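Local atomic coordinates of alanine glyoxylate transaminase (Thermococcus litoralis, PDB entry 2ZC0), a protein that probably catalyses the pyridoxal-phosphate-dependent transfer of an amino group from alanine to glyoxylate, working as a homodimer. Residues A[175-180]-A[210-215]. Numbering follows the deposited sequence.
Sequences VKLIYT and LIIEDT. With PMP (4'-deoxy-4'-aminopyridoxal-5'-phosphate), chain F.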
loop_
_atom_site.group_PDB
_atom_site.type_symbol
_atom_site.label_atom_id
_atom_site.label_comp_id
_atom_site.label_asym_id
_atom_site.label_seq_id
_atom_site.Cartn_x
_atom_site.Cartn_y
_atom_site.Cartn_z
ATOM N N VAL A 175 14.927 -7.691 -0.126
ATOM C CA VAL A 175 14.440 -8.934 -0.688
ATOM C C VAL A 175 14.246 -9.917 0.452
ATOM O O VAL A 175 14.964 -9.872 1.449
ATOM C CB VAL A 175 15.452 -9.526 -1.698
ATOM C CG1 VAL A 175 16.814 -9.706 -1.031
ATOM C CG2 VAL A 175 14.927 -10.872 -2.218
ATOM N N LYS A 176 13.283 -10.813 0.336
ATOM C CA LYS A 176 13.106 -11.756 1.430
ATOM C C LYS A 176 12.703 -13.137 0.976
ATOM O O LYS A 176 12.957 -14.115 1.677
ATOM C CB LYS A 176 12.060 -11.240 2.423
ATOM C CG LYS A 176 10.644 -11.650 2.085
ATOM C CD LYS A 176 9.619 -11.227 3.150
ATOM C CE LYS A 176 9.322 -9.732 3.106
ATOM N NZ LYS A 176 8.131 -9.408 3.923
ATOM N N LEU A 177 12.074 -13.228 -0.189
ATOM C CA LEU A 177 11.618 -14.521 -0.674
ATOM C C LEU A 177 12.251 -14.931 -1.984
ATOM O O LEU A 177 12.670 -14.097 -2.795
ATOM C CB LEU A 177 10.089 -14.520 -0.871
ATOM C CG LEU A 177 9.156 -13.985 0.222
ATOM C CD1 LEU A 177 7.729 -13.863 -0.335
ATOM C CD2 LEU A 177 9.193 -14.908 1.421
ATOM N N ILE A 178 12.287 -16.240 -2.177
ATOM C CA ILE A 178 12.799 -16.846 -3.385
ATOM C C ILE A 178 11.758 -17.891 -3.733
ATOM O O ILE A 178 11.471 -18.754 -2.917
ATOM C CB ILE A 178 14.132 -17.571 -3.156
ATOM C CG1 ILE A 178 15.256 -16.567 -2.932
ATOM C CG2 ILE A 178 14.422 -18.480 -4.350
ATOM C CD1 ILE A 178 16.596 -17.236 -2.655
ATOM N N TYR A 179 11.167 -17.765 -4.916
ATOM C CA TYR A 179 10.170 -18.700 -5.419
ATOM C C TYR A 179 10.902 -19.590 -6.427
ATOM O O TYR A 179 11.555 -19.082 -7.355
ATOM C CB TYR A 179 9.037 -17.948 -6.120
ATOM C CG TYR A 179 8.091 -18.805 -6.953
ATOM C CD1 TYR A 179 8.103 -18.730 -8.345
ATOM C CD2 TYR A 179 7.188 -19.687 -6.358
ATOM C CE1 TYR A 179 7.250 -19.512 -9.125
ATOM C CE2 TYR A 179 6.318 -20.482 -7.139
ATOM C CZ TYR A 179 6.369 -20.377 -8.523
ATOM O OH TYR A 179 5.541 -21.153 -9.317
ATOM N N THR A 180 10.794 -20.906 -6.240
ATOM C CA THR A 180 11.448 -21.860 -7.121
ATOM C C THR A 180 10.589 -23.093 -7.405
ATOM O O THR A 180 9.789 -23.516 -6.571
ATOM C CB THR A 180 12.807 -22.317 -6.516
ATOM O OG1 THR A 180 13.356 -23.388 -7.298
ATOM C CG2 THR A 180 12.616 -22.797 -5.086
ATOM N N LEU A 210 13.536 -16.652 2.893
ATOM C CA LEU A 210 12.553 -17.725 2.912
ATOM C C LEU A 210 12.486 -18.231 1.485
ATOM O O LEU A 210 12.770 -17.484 0.546
ATOM C CB LEU A 210 11.190 -17.185 3.358
ATOM C CG LEU A 210 10.660 -17.581 4.748
ATOM C CD1 LEU A 210 11.759 -17.595 5.795
ATOM C CD2 LEU A 210 9.568 -16.614 5.122
ATOM N N ILE A 211 12.135 -19.501 1.322
ATOM C CA ILE A 211 12.033 -20.127 0.006
ATOM C C ILE A 211 10.675 -20.764 -0.138
ATOM O O ILE A 211 10.288 -21.565 0.700
ATOM C CB ILE A 211 13.087 -21.281 -0.156
ATOM C CG1 ILE A 211 14.500 -20.718 -0.192
ATOM C CG2 ILE A 211 12.782 -22.107 -1.398
ATOM C CD1 ILE A 211 15.583 -21.803 -0.049
ATOM N N ILE A 212 9.956 -20.402 -1.192
ATOM C CA ILE A 212 8.648 -20.993 -1.474
ATOM C C ILE A 212 8.908 -22.014 -2.580
ATOM O O ILE A 212 9.202 -21.634 -3.714
ATOM C CB ILE A 212 7.645 -19.964 -2.024
ATOM C CG1 ILE A 212 7.356 -18.882 -0.974
ATOM C CG2 ILE A 212 6.393 -20.677 -2.466
ATOM C CD1 ILE A 212 6.327 -17.876 -1.433
ATOM N N GLU A 213 8.798 -23.296 -2.242
ATOM C CA GLU A 213 9.039 -24.399 -3.170
ATOM C C GLU A 213 7.758 -24.899 -3.833
ATOM O O GLU A 213 6.859 -25.403 -3.159
ATOM C CB GLU A 213 9.732 -25.561 -2.417
ATOM C CG GLU A 213 9.954 -26.855 -3.222
ATOM C CD GLU A 213 10.851 -27.885 -2.504
ATOM O OE1 GLU A 213 11.535 -28.661 -3.206
ATOM O OE2 GLU A 213 10.869 -27.927 -1.257
ATOM N N ASP A 214 7.697 -24.777 -5.156
ATOM C CA ASP A 214 6.542 -25.217 -5.927
ATOM C C ASP A 214 6.765 -26.677 -6.328
ATOM O O ASP A 214 7.662 -26.981 -7.103
ATOM C CB ASP A 214 6.396 -24.322 -7.155
ATOM C CG ASP A 214 5.050 -24.450 -7.825
ATOM O OD1 ASP A 214 4.588 -23.435 -8.375
ATOM O OD2 ASP A 214 4.461 -25.544 -7.831
ATOM N N THR A 215 5.928 -27.559 -5.785
ATOM C CA THR A 215 5.995 -29.004 -6.004
ATOM C C THR A 215 4.914 -29.527 -6.958
ATOM O O THR A 215 4.489 -30.684 -6.863
ATOM C CB THR A 215 5.836 -29.753 -4.660
ATOM O OG1 THR A 215 4.545 -29.448 -4.100
ATOM C CG2 THR A 215 6.913 -29.335 -3.684
HETATM N N1 PMP F . 2.638 -24.178 -10.080
HETATM C C2 PMP F . 3.091 -24.435 -11.328
HETATM C C2A PMP F . 4.604 -24.349 -11.544
HETATM C C3 PMP F . 2.202 -24.774 -12.383
HETATM O O3 PMP F . 2.705 -25.027 -13.652
HETATM C C4 PMP F . 0.785 -24.835 -12.106
HETATM C C4A PMP F . -0.173 -25.205 -13.254
HETATM N N4A PMP F . -1.130 -24.147 -13.578
HETATM C C5 PMP F . 0.325 -24.531 -10.666
HETATM C C6 PMP F . 1.302 -24.205 -9.695
HETATM C C5A PMP F . -1.154 -24.565 -10.237
HETATM O O4P PMP F . -1.524 -25.605 -10.326
HETATM P P PMP F . -3.106 -25.727 -9.803
HETATM O O1P PMP F . -3.451 -26.721 -8.226
HETATM O O2P PMP F . -4.015 -26.636 -11.217
HETATM O O3P PMP F . -3.908 -24.117 -9.565
#
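Y179 and D214 meet at the C-terminal ends of two parallel strands, where the phenol OH gives a 2.6 Å hydrogen bond to D214 OD1. The tyrosine CG lies anti to the backbone N (chi1 167°), which lays the ring over the sheet face and brings its OH to the carboxylate. OD1 approaches the edge of the ring near its plane, although the carboxylate itself is turned 59° from it, and receives the hydroxyl on its anti lone pair. D214 OD1 also lies 2.7 Å from PMP N1, while OD2 is held by the backbone N of A216. These bonds position the carboxylate, whose negative charge beside N1 would probably favour a protonated pyridine nitrogen. A phenylalanine in place of Y179 would probably leave OD1 without its hydroxyl donor and the carboxylate freer to turn beside the cofactor.

Behind this pair the strands are laced by nearly straight backbone bonds, from D214 N to T180 O (2.8 Å), from T180 N to I212 O and from I212 N to I178 O. On the Y179 face, I212 CG2 packs 4.1 Å from Y179 CD2, and L111 of helix 106-118 covers both; on the other, T180 CG2 meets I211 CG2 at 3.8 Å. At the opposite end L210 N still bonds straight to K176 O, and L177 CD2 packs 3.6 Å from L210 CB. Looseness there is confined to the weak I178 N to L210 O bond and the partly exposed K176, whose amine leads away to Y6 O of the second subunit.

Strands 175-180 and 210-214, joined through helix 194-207, form a beta-alpha-beta unit in the large-domain sheet of fold-type I aminotransferases, with the aspartate at the pyridine nitrogen characteristic of that fold.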